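Local atomic coordinates of glucokinase (Thermus thermophilus, PDB entry 3VOV), a protein that phosphorylates glucose and probably related hexoses at the expense of ATP, as a zinc-containing hexokinase of the ROK family. Residues B[102-106]-B[292-297]; B[120-124]-B[239-243]; B[130-134]-B[245-249]; B[177-181]-B[221-225]; B[186-190]-B[199-204]. One frame throughout, in Å; residues are numbered along the deposited sequence.

Contact 1: B[102-106]-B[292-297]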
loop_
_atom_site.group_PDB
_atom_site.type_symbol
_atom_site.label_atom_id
_atom_site.label_comp_id
_atom_site.label_asym_id
_atom_site.label_seq_id
_atom_site.Cartn_x
_atom_site.Cartn_y
_atom_site.Cartn_z
ATOM N N VAL B 102 -22.484 30.479 25.687
ATOM C CA VAL B 102 -21.236 30.255 24.982
ATOM C C VAL B 102 -21.390 28.962 24.169
ATOM O O VAL B 102 -21.873 27.944 24.699
ATOM C CB VAL B 102 -20.067 30.108 25.986
ATOM C CG1 VAL B 102 -18.811 29.620 25.277
ATOM C CG2 VAL B 102 -19.791 31.421 26.706
ATOM N N PHE B 103 -20.975 29.017 22.898
ATOM C CA PHE B 103 -21.008 27.873 21.994
ATOM C C PHE B 103 -19.578 27.546 21.537
ATOM O O PHE B 103 -18.898 28.380 20.943
ATOM C CB PHE B 103 -21.937 28.183 20.794
ATOM C CG PHE B 103 -23.385 28.433 21.190
ATOM C CD1 PHE B 103 -24.246 27.363 21.411
ATOM C CD2 PHE B 103 -23.863 29.737 21.371
ATOM C CE1 PHE B 103 -25.584 27.580 21.790
ATOM C CE2 PHE B 103 -25.203 29.982 21.754
ATOM C CZ PHE B 103 -26.069 28.898 21.952
ATOM N N LEU B 104 -19.116 26.338 21.849
ATOM C CA LEU B 104 -17.756 25.910 21.559
ATOM C C LEU B 104 -17.669 25.274 20.174
ATOM O O LEU B 104 -18.600 24.606 19.737
ATOM C CB LEU B 104 -17.378 24.796 22.522
ATOM C CG LEU B 104 -17.308 25.083 24.009
ATOM C CD1 LEU B 104 -16.504 23.935 24.646
ATOM C CD2 LEU B 104 -16.639 26.404 24.291
ATOM N N GLU B 105 -16.530 25.425 19.516
ATOM C CA GLU B 105 -16.346 24.746 18.255
ATOM C C GLU B 105 -14.855 24.475 18.071
ATOM O O GLU B 105 -14.007 25.229 18.556
ATOM C CB GLU B 105 -16.922 25.579 17.110
ATOM C CG GLU B 105 -16.865 24.892 15.689
ATOM C CD GLU B 105 -17.537 23.538 15.671
ATOM O OE1 GLU B 105 -16.885 22.521 16.051
ATOM O OE2 GLU B 105 -18.715 23.484 15.260
ATOM N N ASN B 106 -14.550 23.359 17.432
ATOM C CA ASN B 106 -13.178 23.025 17.062
ATOM C C ASN B 106 -12.713 24.041 15.994
ATOM O O ASN B 106 -13.495 24.445 15.124
ATOM C CB ASN B 106 -13.180 21.576 16.550
ATOM C CG ASN B 106 -12.094 21.310 15.572
ATOM O OD1 ASN B 106 -10.916 21.200 15.953
ATOM N ND2 ASN B 106 -12.453 21.176 14.310
ATOM N N THR B 292 -20.681 30.208 14.442
ATOM C CA THR B 292 -21.207 29.163 15.339
ATOM C C THR B 292 -22.285 29.718 16.248
ATOM O O THR B 292 -23.405 29.198 16.289
ATOM C CB THR B 292 -20.034 28.456 16.127
ATOM O OG1 THR B 292 -19.170 27.858 15.171
ATOM C CG2 THR B 292 -20.528 27.372 17.091
ATOM N N ALA B 293 -21.956 30.776 16.985
ATOM C CA ALA B 293 -22.931 31.381 17.919
ATOM C C ALA B 293 -24.121 31.996 17.145
ATOM O O ALA B 293 -25.283 31.922 17.565
ATOM C CB ALA B 293 -22.228 32.467 18.786
ATOM N N TYR B 294 -23.829 32.636 16.028
ATOM C CA TYR B 294 -24.868 33.340 15.245
ATOM C C TYR B 294 -25.950 32.352 14.751
ATOM O O TYR B 294 -27.193 32.556 14.922
ATOM C CB TYR B 294 -24.194 34.081 14.064
ATOM C CG TYR B 294 -25.195 34.841 13.220
ATOM C CD1 TYR B 294 -25.849 34.240 12.146
ATOM C CD2 TYR B 294 -25.528 36.149 13.552
ATOM C CE1 TYR B 294 -26.808 34.980 11.369
ATOM C CE2 TYR B 294 -26.460 36.868 12.822
ATOM C CZ TYR B 294 -27.086 36.298 11.738
ATOM O OH TYR B 294 -28.006 37.074 11.078
ATOM N N LEU B 295 -25.489 31.271 14.130
ATOM C CA LEU B 295 -26.395 30.256 13.624
ATOM C C LEU B 295 -27.083 29.496 14.770
ATOM O O LEU B 295 -28.209 29.107 14.636
ATOM C CB LEU B 295 -25.669 29.293 12.663
ATOM C CG LEU B 295 -25.109 30.025 11.428
ATOM C CD1 LEU B 295 -24.136 29.142 10.644
ATOM C CD2 LEU B 295 -26.215 30.602 10.456
ATOM N N GLU B 296 -26.418 29.278 15.895
ATOM C CA GLU B 296 -27.129 28.662 17.007
ATOM C C GLU B 296 -28.271 29.541 17.476
ATOM O O GLU B 296 -29.362 29.052 17.704
ATOM C CB GLU B 296 -26.203 28.391 18.191
ATOM C CG GLU B 296 -25.389 27.159 18.006
ATOM C CD GLU B 296 -26.151 25.906 18.464
ATOM O OE1 GLU B 296 -25.536 24.828 18.410
ATOM O OE2 GLU B 296 -27.333 26.010 18.897
ATOM N N VAL B 297 -28.009 30.834 17.633
ATOM C CA VAL B 297 -29.034 31.754 18.131
ATOM C C VAL B 297 -30.173 31.899 17.122
ATOM O O VAL B 297 -31.357 31.850 17.494
ATOM C CB VAL B 297 -28.455 33.125 18.462
ATOM C CG1 VAL B 297 -29.594 34.125 18.709
ATOM C CG2 VAL B 297 -27.518 33.025 19.670
HETATM O O HOH W 1 -20.268 25.274 14.454
#

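Contact 2: B[120-124]-B[239-243]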
loop_
_atom_site.group_PDB
_atom_site.type_symbol
_atom_site.label_atom_id
_atom_site.label_comp_id
_atom_site.label_asym_id
_atom_site.label_seq_id
_atom_site.Cartn_x
_atom_site.Cartn_y
_atom_site.Cartn_z
ATOM N N ALA B 120 -14.660 30.628 0.282
ATOM C CA ALA B 120 -14.567 29.896 -1.008
ATOM C C ALA B 120 -15.817 29.100 -1.392
ATOM O O ALA B 120 -16.019 28.793 -2.583
ATOM C CB ALA B 120 -13.332 28.970 -1.006
ATOM N N ALA B 121 -16.635 28.714 -0.413
ATOM C CA ALA B 121 -17.807 27.897 -0.709
ATOM C C ALA B 121 -19.130 28.661 -0.542
ATOM O O ALA B 121 -20.208 28.060 -0.505
ATOM C CB ALA B 121 -17.809 26.592 0.122
ATOM N N GLN B 122 -19.050 29.985 -0.429
ATOM C CA GLN B 122 -20.266 30.789 -0.308
ATOM C C GLN B 122 -21.162 30.490 -1.521
ATOM O O GLN B 122 -20.694 30.475 -2.678
ATOM C CB GLN B 122 -19.926 32.277 -0.201
ATOM C CG GLN B 122 -21.131 33.111 0.165
ATOM C CD GLN B 122 -20.808 34.594 0.407
ATOM O OE1 GLN B 122 -19.712 35.086 0.118
ATOM N NE2 GLN B 122 -21.779 35.302 0.981
ATOM N N GLY B 123 -22.422 30.188 -1.235
ATOM C CA GLY B 123 -23.430 29.844 -2.252
ATOM C C GLY B 123 -23.827 28.378 -2.168
ATOM O O GLY B 123 -24.934 28.024 -2.546
ATOM N N GLU B 124 -22.926 27.528 -1.657
ATOM C CA GLU B 124 -23.208 26.090 -1.532
ATOM C C GLU B 124 -24.137 25.785 -0.370
ATOM O O GLU B 124 -24.202 26.562 0.584
ATOM C CB GLU B 124 -21.899 25.304 -1.373
ATOM C CG GLU B 124 -20.952 25.477 -2.525
ATOM C CD GLU B 124 -21.585 25.133 -3.867
ATOM O OE1 GLU B 124 -21.388 25.927 -4.814
ATOM O OE2 GLU B 124 -22.234 24.078 -3.987
ATOM N N GLY B 239 -20.959 20.129 -2.206
ATOM C CA GLY B 239 -21.072 21.112 -3.290
ATOM C C GLY B 239 -19.684 21.459 -3.828
ATOM O O GLY B 239 -19.436 21.400 -5.030
ATOM N N VAL B 240 -18.773 21.764 -2.908
ATOM C CA VAL B 240 -17.431 22.264 -3.210
ATOM C C VAL B 240 -16.496 21.674 -2.158
ATOM O O VAL B 240 -16.897 21.432 -1.003
ATOM C CB VAL B 240 -17.425 23.850 -3.163
ATOM C CG1 VAL B 240 -16.066 24.443 -2.947
ATOM C CG2 VAL B 240 -18.033 24.428 -4.478
ATOM N N VAL B 241 -15.247 21.475 -2.563
ATOM C CA VAL B 241 -14.168 21.138 -1.646
ATOM C C VAL B 241 -13.271 22.363 -1.464
ATOM O O VAL B 241 -12.821 22.983 -2.459
ATOM C CB VAL B 241 -13.366 19.941 -2.178
ATOM C CG1 VAL B 241 -12.165 19.651 -1.269
ATOM C CG2 VAL B 241 -14.295 18.727 -2.300
ATOM N N VAL B 242 -12.988 22.720 -0.216
ATOM C CA VAL B 242 -12.134 23.892 0.054
ATOM C C VAL B 242 -10.847 23.431 0.729
ATOM O O VAL B 242 -10.903 22.648 1.687
ATOM C CB VAL B 242 -12.859 24.923 0.985
ATOM C CG1 VAL B 242 -11.972 26.198 1.241
ATOM C CG2 VAL B 242 -14.202 25.338 0.403
ATOM N N LEU B 243 -9.702 23.896 0.224
ATOM C CA LEU B 243 -8.412 23.546 0.813
ATOM C C LEU B 243 -7.703 24.790 1.328
ATOM O O LEU B 243 -7.459 25.749 0.580
ATOM C CB LEU B 243 -7.510 22.815 -0.210
ATOM C CG LEU B 243 -6.103 22.379 0.224
ATOM C CD1 LEU B 243 -6.176 21.350 1.342
ATOM C CD2 LEU B 243 -5.319 21.790 -0.970
#

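Contact 3: B[130-134]-B[245-249]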
loop_
_atom_site.group_PDB
_atom_site.type_symbol
_atom_site.label_atom_id
_atom_site.label_comp_id
_atom_site.label_asym_id
_atom_site.label_seq_id
_atom_site.Cartn_x
_atom_site.Cartn_y
_atom_site.Cartn_z
ATOM N N LEU B 130 -10.543 21.173 4.198
ATOM C CA LEU B 130 -9.341 20.538 4.760
ATOM C C LEU B 130 -8.315 21.595 4.970
ATOM O O LEU B 130 -8.165 22.481 4.131
ATOM C CB LEU B 130 -8.785 19.503 3.773
ATOM C CG LEU B 130 -7.758 18.520 4.366
ATOM C CD1 LEU B 130 -8.499 17.447 5.139
ATOM C CD2 LEU B 130 -6.885 17.894 3.234
ATOM N N THR B 131 -7.662 21.568 6.119
ATOM C CA THR B 131 -6.580 22.514 6.363
ATOM C C THR B 131 -5.297 21.752 6.581
ATOM O O THR B 131 -5.216 20.910 7.482
ATOM C CB THR B 131 -6.888 23.488 7.568
ATOM O OG1 THR B 131 -5.700 24.197 7.931
ATOM C CG2 THR B 131 -7.433 22.735 8.747
ATOM N N VAL B 132 -4.298 22.060 5.750
ATOM C CA VAL B 132 -2.956 21.493 5.900
ATOM C C VAL B 132 -2.036 22.540 6.521
ATOM O O VAL B 132 -1.713 23.551 5.921
ATOM C CB VAL B 132 -2.398 20.991 4.510
ATOM C CG1 VAL B 132 -1.057 20.253 4.662
ATOM C CG2 VAL B 132 -3.415 20.069 3.868
ATOM N N SER B 133 -1.637 22.280 7.748
ATOM C CA SER B 133 -0.721 23.123 8.475
ATOM C C SER B 133 0.278 22.183 9.161
ATOM O O SER B 133 0.778 21.234 8.559
ATOM C CB SER B 133 -1.521 23.915 9.535
ATOM O OG SER B 133 -0.693 24.809 10.241
ATOM N N THR B 134 0.585 22.467 10.417
ATOM C CA THR B 134 1.422 21.629 11.232
ATOM C C THR B 134 0.838 20.199 11.270
ATOM O O THR B 134 1.567 19.223 11.084
ATOM C CB THR B 134 1.512 22.232 12.667
ATOM O OG1 THR B 134 2.384 23.382 12.632
ATOM C CG2 THR B 134 2.145 21.252 13.567
ATOM N N GLY B 245 -5.071 26.232 4.986
ATOM C CA GLY B 245 -3.928 26.028 5.847
ATOM C C GLY B 245 -2.636 26.543 5.258
ATOM O O GLY B 245 -2.429 26.453 4.063
ATOM N N GLY B 246 -1.698 26.944 6.114
ATOM C CA GLY B 246 -0.501 27.625 5.638
ATOM C C GLY B 246 0.442 26.766 4.834
ATOM O O GLY B 246 1.158 27.273 3.953
ATOM N N VAL B 247 0.465 25.463 5.126
ATOM C CA VAL B 247 1.368 24.587 4.420
ATOM C C VAL B 247 0.879 24.370 2.984
ATOM O O VAL B 247 1.688 24.428 2.048
ATOM C CB VAL B 247 1.601 23.261 5.204
ATOM C CG1 VAL B 247 2.317 22.286 4.374
ATOM C CG2 VAL B 247 2.395 23.544 6.486
ATOM N N ALA B 248 -0.419 24.128 2.793
ATOM C CA ALA B 248 -0.922 23.925 1.436
ATOM C C ALA B 248 -0.926 25.256 0.639
ATOM O O ALA B 248 -0.483 25.317 -0.503
ATOM C CB ALA B 248 -2.286 23.351 1.475
ATOM N N LEU B 249 -1.431 26.317 1.242
ATOM C CA LEU B 249 -1.567 27.588 0.508
ATOM C C LEU B 249 -0.221 28.234 0.110
ATOM O O LEU B 249 -0.135 28.855 -0.936
ATOM C CB LEU B 249 -2.443 28.590 1.286
ATOM C CG LEU B 249 -3.884 28.137 1.610
ATOM C CD1 LEU B 249 -4.541 29.108 2.554
ATOM C CD2 LEU B 249 -4.709 28.040 0.369
#

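Contact 4: B[177-181]-B[221-225]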
loop_
_atom_site.group_PDB
_atom_site.type_symbol
_atom_site.label_atom_id
_atom_site.label_comp_id
_atom_site.label_asym_id
_atom_site.label_seq_id
_atom_site.Cartn_x
_atom_site.Cartn_y
_atom_site.Cartn_z
ATOM N N LEU B 177 -4.102 10.433 6.657
ATOM C CA LEU B 177 -3.730 11.551 5.812
ATOM C C LEU B 177 -2.764 12.500 6.556
ATOM O O LEU B 177 -1.747 12.937 5.994
ATOM C CB LEU B 177 -5.001 12.289 5.356
ATOM C CG LEU B 177 -4.833 13.565 4.533
ATOM C CD1 LEU B 177 -3.935 13.363 3.303
ATOM C CD2 LEU B 177 -6.241 14.123 4.123
ATOM N N GLU B 178 -3.067 12.793 7.832
ATOM C CA GLU B 178 -2.180 13.680 8.596
ATOM C C GLU B 178 -0.754 13.164 8.612
ATOM O O GLU B 178 0.213 13.899 8.389
ATOM C CB GLU B 178 -2.660 13.810 10.052
ATOM C CG GLU B 178 -1.692 14.659 10.868
ATOM C CD GLU B 178 -2.319 15.155 12.165
ATOM O OE1 GLU B 178 -3.029 16.171 12.104
ATOM O OE2 GLU B 178 -2.122 14.514 13.226
ATOM N N ALA B 179 -0.626 11.891 8.913
ATOM C CA ALA B 179 0.693 11.305 9.104
ATOM C C ALA B 179 1.459 11.188 7.751
ATOM O O ALA B 179 2.677 10.894 7.726
ATOM C CB ALA B 179 0.551 9.948 9.744
ATOM N N LEU B 180 0.745 11.393 6.646
ATOM C CA LEU B 180 1.365 11.299 5.325
ATOM C C LEU B 180 1.761 12.636 4.762
ATOM O O LEU B 180 2.718 12.713 3.973
ATOM C CB LEU B 180 0.387 10.661 4.319
ATOM C CG LEU B 180 0.106 9.155 4.583
ATOM C CD1 LEU B 180 -1.084 8.726 3.687
ATOM C CD2 LEU B 180 1.370 8.222 4.362
ATOM N N ALA B 181 0.977 13.675 5.105
ATOM C CA ALA B 181 0.992 14.918 4.322
ATOM C C ALA B 181 0.971 16.214 5.123
ATOM O O ALA B 181 1.046 17.315 4.532
ATOM C CB ALA B 181 -0.179 14.915 3.316
ATOM N N ALA B 221 3.324 13.767 -1.047
ATOM C CA ALA B 221 2.417 14.347 -0.033
ATOM C C ALA B 221 1.267 15.064 -0.707
ATOM O O ALA B 221 0.107 14.940 -0.296
ATOM C CB ALA B 221 3.196 15.331 0.864
ATOM N N ALA B 222 1.571 15.859 -1.741
ATOM C CA ALA B 222 0.501 16.508 -2.537
ATOM C C ALA B 222 -0.521 15.514 -3.118
ATOM O O ALA B 222 -1.738 15.739 -3.032
ATOM C CB ALA B 222 1.121 17.416 -3.687
ATOM N N ARG B 223 -0.054 14.423 -3.712
ATOM C CA ARG B 223 -0.988 13.419 -4.229
ATOM C C ARG B 223 -1.870 12.765 -3.134
ATOM O O ARG B 223 -3.018 12.429 -3.410
ATOM C CB ARG B 223 -0.233 12.307 -4.993
ATOM C CG ARG B 223 0.527 12.819 -6.290
ATOM C CD ARG B 223 0.928 11.632 -7.174
ATOM N NE ARG B 223 1.913 10.817 -6.488
ATOM C CZ ARG B 223 3.213 11.100 -6.430
ATOM N NH1 ARG B 223 3.709 12.158 -7.076
ATOM N NH2 ARG B 223 4.013 10.298 -5.753
ATOM N N TYR B 224 -1.312 12.502 -1.944
ATOM C CA TYR B 224 -2.122 11.894 -0.870
ATOM C C TYR B 224 -3.245 12.828 -0.457
ATOM O O TYR B 224 -4.348 12.380 -0.139
ATOM C CB TYR B 224 -1.278 11.518 0.347
ATOM C CG TYR B 224 -0.594 10.151 0.196
ATOM C CD1 TYR B 224 -1.348 8.991 -0.034
ATOM C CD2 TYR B 224 0.777 10.035 0.320
ATOM C CE1 TYR B 224 -0.708 7.706 -0.138
ATOM C CE2 TYR B 224 1.436 8.796 0.198
ATOM C CZ TYR B 224 0.693 7.662 -0.058
ATOM O OH TYR B 224 1.350 6.493 -0.149
ATOM N N VAL B 225 -2.978 14.135 -0.491
ATOM C CA VAL B 225 -4.045 15.105 -0.179
ATOM C C VAL B 225 -5.127 15.006 -1.261
ATOM O O VAL B 225 -6.295 14.924 -0.925
ATOM C CB VAL B 225 -3.523 16.538 -0.041
ATOM C CG1 VAL B 225 -4.719 17.508 0.140
ATOM C CG2 VAL B 225 -2.542 16.637 1.183
#

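Contact 5: B[186-190]-B[199-204]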
loop_
_atom_site.group_PDB
_atom_site.type_symbol
_atom_site.label_atom_id
_atom_site.label_comp_id
_atom_site.label_asym_id
_atom_site.label_seq_id
_atom_site.Cartn_x
_atom_site.Cartn_y
_atom_site.Cartn_z
ATOM N N LEU B 186 5.889 16.203 6.543
ATOM C CA LEU B 186 6.901 16.601 5.566
ATOM C C LEU B 186 8.259 16.832 6.223
ATOM O O LEU B 186 9.299 16.372 5.729
ATOM C CB LEU B 186 6.470 17.891 4.894
ATOM C CG LEU B 186 5.218 17.897 4.010
ATOM C CD1 LEU B 186 4.886 19.353 3.616
ATOM C CD2 LEU B 186 5.448 17.052 2.738
ATOM N N GLU B 187 8.252 17.554 7.341
ATOM C CA GLU B 187 9.482 17.795 8.087
ATOM C C GLU B 187 10.078 16.501 8.646
ATOM O O GLU B 187 11.318 16.357 8.672
ATOM C CB GLU B 187 9.226 18.772 9.229
ATOM C CG GLU B 187 8.762 20.119 8.706
ATOM C CD GLU B 187 8.530 21.155 9.803
ATOM O OE1 GLU B 187 8.348 20.782 10.984
ATOM O OE2 GLU B 187 8.485 22.335 9.453
ATOM N N ARG B 188 9.211 15.579 9.102
ATOM C CA ARG B 188 9.667 14.277 9.570
ATOM C C ARG B 188 10.413 13.537 8.439
ATOM O O ARG B 188 11.562 13.016 8.596
ATOM C CB ARG B 188 8.467 13.445 10.062
ATOM C CG ARG B 188 8.816 11.976 10.345
ATOM C CD ARG B 188 7.610 10.966 10.199
ATOM N NE ARG B 188 7.075 10.965 8.823
ATOM C CZ ARG B 188 5.771 10.842 8.484
ATOM N NH1 ARG B 188 4.796 10.743 9.406
ATOM N NH2 ARG B 188 5.431 10.850 7.198
ATOM N N ASP B 189 9.782 13.478 7.277
ATOM C CA ASP B 189 10.374 12.663 6.206
ATOM C C ASP B 189 11.578 13.400 5.573
ATOM O O ASP B 189 12.534 12.747 5.093
ATOM C CB ASP B 189 9.345 12.359 5.118
ATOM C CG ASP B 189 8.267 11.392 5.587
ATOM O OD1 ASP B 189 8.563 10.549 6.471
ATOM O OD2 ASP B 189 7.122 11.474 5.094
ATOM N N ALA B 190 11.521 14.739 5.540
ATOM C CA ALA B 190 12.649 15.480 4.944
ATOM C C ALA B 190 13.885 15.397 5.844
ATOM O O ALA B 190 15.007 15.225 5.353
ATOM C CB ALA B 190 12.284 16.869 4.649
ATOM N N ASP B 199 13.100 21.901 7.823
ATOM C CA ASP B 199 11.744 22.347 8.067
ATOM C C ASP B 199 11.070 22.600 6.738
ATOM O O ASP B 199 11.720 22.475 5.694
ATOM C CB ASP B 199 11.680 23.554 9.038
ATOM C CG ASP B 199 12.405 24.777 8.518
ATOM O OD1 ASP B 199 12.738 24.834 7.312
ATOM O OD2 ASP B 199 12.643 25.687 9.340
ATOM N N THR B 200 9.773 22.904 6.761
ATOM C CA THR B 200 9.016 23.076 5.517
ATOM C C THR B 200 9.556 24.231 4.658
ATOM O O THR B 200 9.535 24.136 3.422
ATOM C CB THR B 200 7.528 23.344 5.762
ATOM O OG1 THR B 200 7.406 24.513 6.568
ATOM C CG2 THR B 200 6.858 22.154 6.477
ATOM N N ARG B 201 10.005 25.330 5.292
ATOM C CA ARG B 201 10.718 26.378 4.526
ATOM C C ARG B 201 11.921 25.859 3.737
ATOM O O ARG B 201 12.006 26.123 2.563
ATOM C CB ARG B 201 11.133 27.578 5.382
ATOM C CG ARG B 201 10.023 28.591 5.500
ATOM C CD ARG B 201 9.713 28.971 6.943
ATOM N NE ARG B 201 10.719 29.861 7.521
ATOM C CZ ARG B 201 11.381 29.650 8.666
ATOM N NH1 ARG B 201 11.185 28.558 9.416
ATOM N NH2 ARG B 201 12.256 30.558 9.060
ATOM N N GLU B 202 12.835 25.143 4.399
ATOM C CA GLU B 202 14.027 24.584 3.753
ATOM C C GLU B 202 13.575 23.529 2.712
ATOM O O GLU B 202 14.062 23.527 1.567
ATOM C CB GLU B 202 14.995 24.045 4.833
ATOM C CG GLU B 202 16.166 23.095 4.433
ATOM C CD GLU B 202 17.321 23.758 3.708
ATOM O OE1 GLU B 202 17.297 24.989 3.430
ATOM O OE2 GLU B 202 18.288 23.033 3.391
ATOM N N LEU B 203 12.610 22.682 3.072
ATOM C CA LEU B 203 12.070 21.693 2.121
ATOM C C LEU B 203 11.546 22.354 0.839
ATOM O O LEU B 203 11.870 21.909 -0.267
ATOM C CB LEU B 203 10.981 20.795 2.764
ATOM C CG LEU B 203 10.309 19.767 1.825
ATOM C CD1 LEU B 203 11.323 18.735 1.274
ATOM C CD2 LEU B 203 9.090 19.075 2.519
ATOM N N PHE B 204 10.764 23.426 0.966
ATOM C CA PHE B 204 10.209 24.069 -0.226
ATOM C C PHE B 204 11.291 24.824 -1.071
ATOM O O PHE B 204 11.176 24.929 -2.289
ATOM C CB PHE B 204 9.040 25.004 0.123
ATOM C CG PHE B 204 7.793 24.304 0.652
ATOM C CD1 PHE B 204 6.851 25.022 1.387
ATOM C CD2 PHE B 204 7.532 22.941 0.384
ATOM C CE1 PHE B 204 5.685 24.396 1.891
ATOM C CE2 PHE B 204 6.379 22.316 0.880
ATOM C CZ PHE B 204 5.445 23.051 1.628
#

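Contact 1: B[102-106]-B[292-297]
In the actin-like ATPase fold of ROK kinases, each of two lobes is built on a mixed five-stranded sheet flanked by helices. Here strand 102-106, outermost in the first of these sheets within the chain, is covered by the C-terminal helix 284-299, so that segments at least 186 positions apart are joined in one lobe. The short axes approach to 8.5 Å at 126°, and strand and helix are nearest at Phe103 and Ala293, whose CA atoms lie 5.7 Å apart.

Apolar packing centres on Phe103. Its CB rests 4.0 Å from Thr292 CG2, while its ring reaches Ala293 (CD2 to CB 4.1 Å) and, more loosely, Val297 (CE2 to CG2 4.4 Å). A CH-pi contact adds to this: the aliphatic part of Glu296 lies flat over one ring face, with CB 3.7 Å from the centroid and only 10° off the normal.

Polar contact is indirect, since no hydrogen bond joins the segments. Glu105 also pairs with Arg148, and Thr292 OG1 is bonded to the carbonyl of Gly288 in its own helix. Between the two side chains a single water donates to both, 2.5 Å from Glu105 OE2 and 2.9 Å from Thr292 OG1.

Contact 2: B[120-124]-B[239-243]
Small side chains let a turn lie close against the face of a strand, and the pairing of 120-124 with 239-243 illustrates this well. Val240 and Val242, both with chi1 near t, point from the strand toward the turn, whereas Val241 between them faces away, on Tyr263 of helix 253-265. Ala120 and Ala121 answer with single methyl groups: Ala120 CB meets Val242 CG1 at 3.8 Å, and Ala121 CB sits between the two valines, 3.8 Å from Val242 CG2 and 4.1 Å from Val240 CG1.

The connection belongs to the second lobe of the actin-like ATPase fold, where strand 240-244 runs parallel to strand 127-132; the chain leaving helix 107-118 crosses this sheet surface on its way into strand 127-132. It reverses through a type II beta turn from Ala121 to Glu124, closed by Glu124 N to Ala121 O at 3.0 Å. Gly123 takes the positive phi of 111° that this turn type requires at its third position.

Beyond the turn, Glu124 folds back with chi1 and chi2 both near m. This bend lays its CG 3.7 Å from Val240 CG2 and brings OE2 to 3.3 Å from Gly239 CA. A CB on Gly239 would collide with that carboxylate, at 2.1 Å from Glu124 OE2. The Gly239 carbonyl meanwhile accepts a hydrogen bond from Arg151 of the second subunit.

Contact 3: B[130-134]-B[245-249]
One carbonyl at the end of a strand can serve the amides in the first turn of a helix, which have no acceptor one turn earlier in that helix. Val132 O, where strand 127-132 ends, accepts from Val247 N at 3.0 Å and, weakly, from Ala248 N at 3.4 Å; Gly245 CA adds a CH...O contact to the same Val132 O at 3.3 Å. Leu249 N, by contrast, already bonds to Gly245 O at 3.0 Å.

Gly245, the N-cap, must be bare: at phi 89° a CB would strike Val132 O and Thr131 OG1, the latter already 3.3 Å from Gly245 CA. Apolar contacts complete the join, Val132 CG1 to Val247 CG1 at 3.9 Å and Val132 CB to Ala248 CB at 3.8 Å.

In the second lobe of the actin-like ATPase fold, helix 246-249 starts directly beyond strand 240-244, which pairs in parallel with the central strand 127-132, while Val247 reaches Leu186 of helix 183-194 and Ala248 packs on Tyr255 of helix 253-265.

Contact 4: B[177-181]-B[221-225]
Helices 177-181 and 212-236 run nearly antiparallel here, their short axes at 155° and 9.2 Å apart at closest. The backbones come nearest at Ala181 and Ala221, with 4.6 Å between CA atoms; two methyl side chains permit this closeness. Ala181 CB lies 3.6 Å from Ala221 O and equally 3.6 Å from Val225 CG2.

Leucines fill the wider part. Leu177, with chi1 t and chi2 p, extends CD1 to 3.6 Å from Tyr224 O and 4.1 Å from Val225 CG2. Leu180 sets its CD1 over one face of the Tyr224 ring, a CH-pi contact 3.8 Å from the centroid and 13° off the normal. The Tyr224 hydroxyl is bonded to Gly165 O of the third subunit.

Leu177 directly follows the zinc ligand Cys176, so the short helix leads from the zinc site into the helical layer of the lobe. With no hydrogen bond crossing between the segments and all six touching residues buried, the interface depends on close apolar fit, and polarity is left to the tyrosine's outer end at the subunit boundary.

Contact 5: B[186-190]-B[199-204]
Two consecutive helices joined by a short link pack obliquely on each other in the second lobe of this actin-like ATPase fold: the short axes of 186-190 and 200-204 cross at 64° and approach to 9.7 Å. Asp199 comes first, as N-cap of the second helix. Its OD1 accepts from Glu202 N at 2.9 Å, its OD2 forms a salt bridge with Arg201 NH1 at 3.2 Å, and its CB touches Glu187 OE2 at 3.4 Å.

At Thr200 the first helix takes part: Glu187 OE2 accepts a hydrogen bond from the backbone amide, Thr200 N, at 3.0 Å, the sole hydrogen bond between the segments.

Leu203 then brings in the apolar side, inserting between two residues one turn apart: its CD1 lies 4.0 Å from Ala190 CB and its CD2 3.7 Å from Leu186 CB. Val218 of helix 212-236 also packs on Leu203. Phe204 follows with a looser touch, CZ to Leu186 CD1 at 4.2 Å.

In the fold
Chemistry here follows depth and place. Contacts 2 and 4 are buried and apart from a carboxylate in contact 2 almost wholly apolar; contacts 1, 3 and 5 are partly buried and bring in polar groups: a bridging water, a strand carbonyl serving helix amides, and a carboxylate accepting from a helix amide. Contact 1 stands alone in its lobe, touching none of the others. Contacts 2 and 3 share the sheet through strands 127-132 and 240-244, where Val242 O lies 2.9 Å from Leu130 N. Contact 3 meets contact 4 through Leu130 and contact 5 through Val247, while Ala179 O and Arg188 NH1, 2.7 Å apart, join contacts 4 and 5, both of which touch the third subunit.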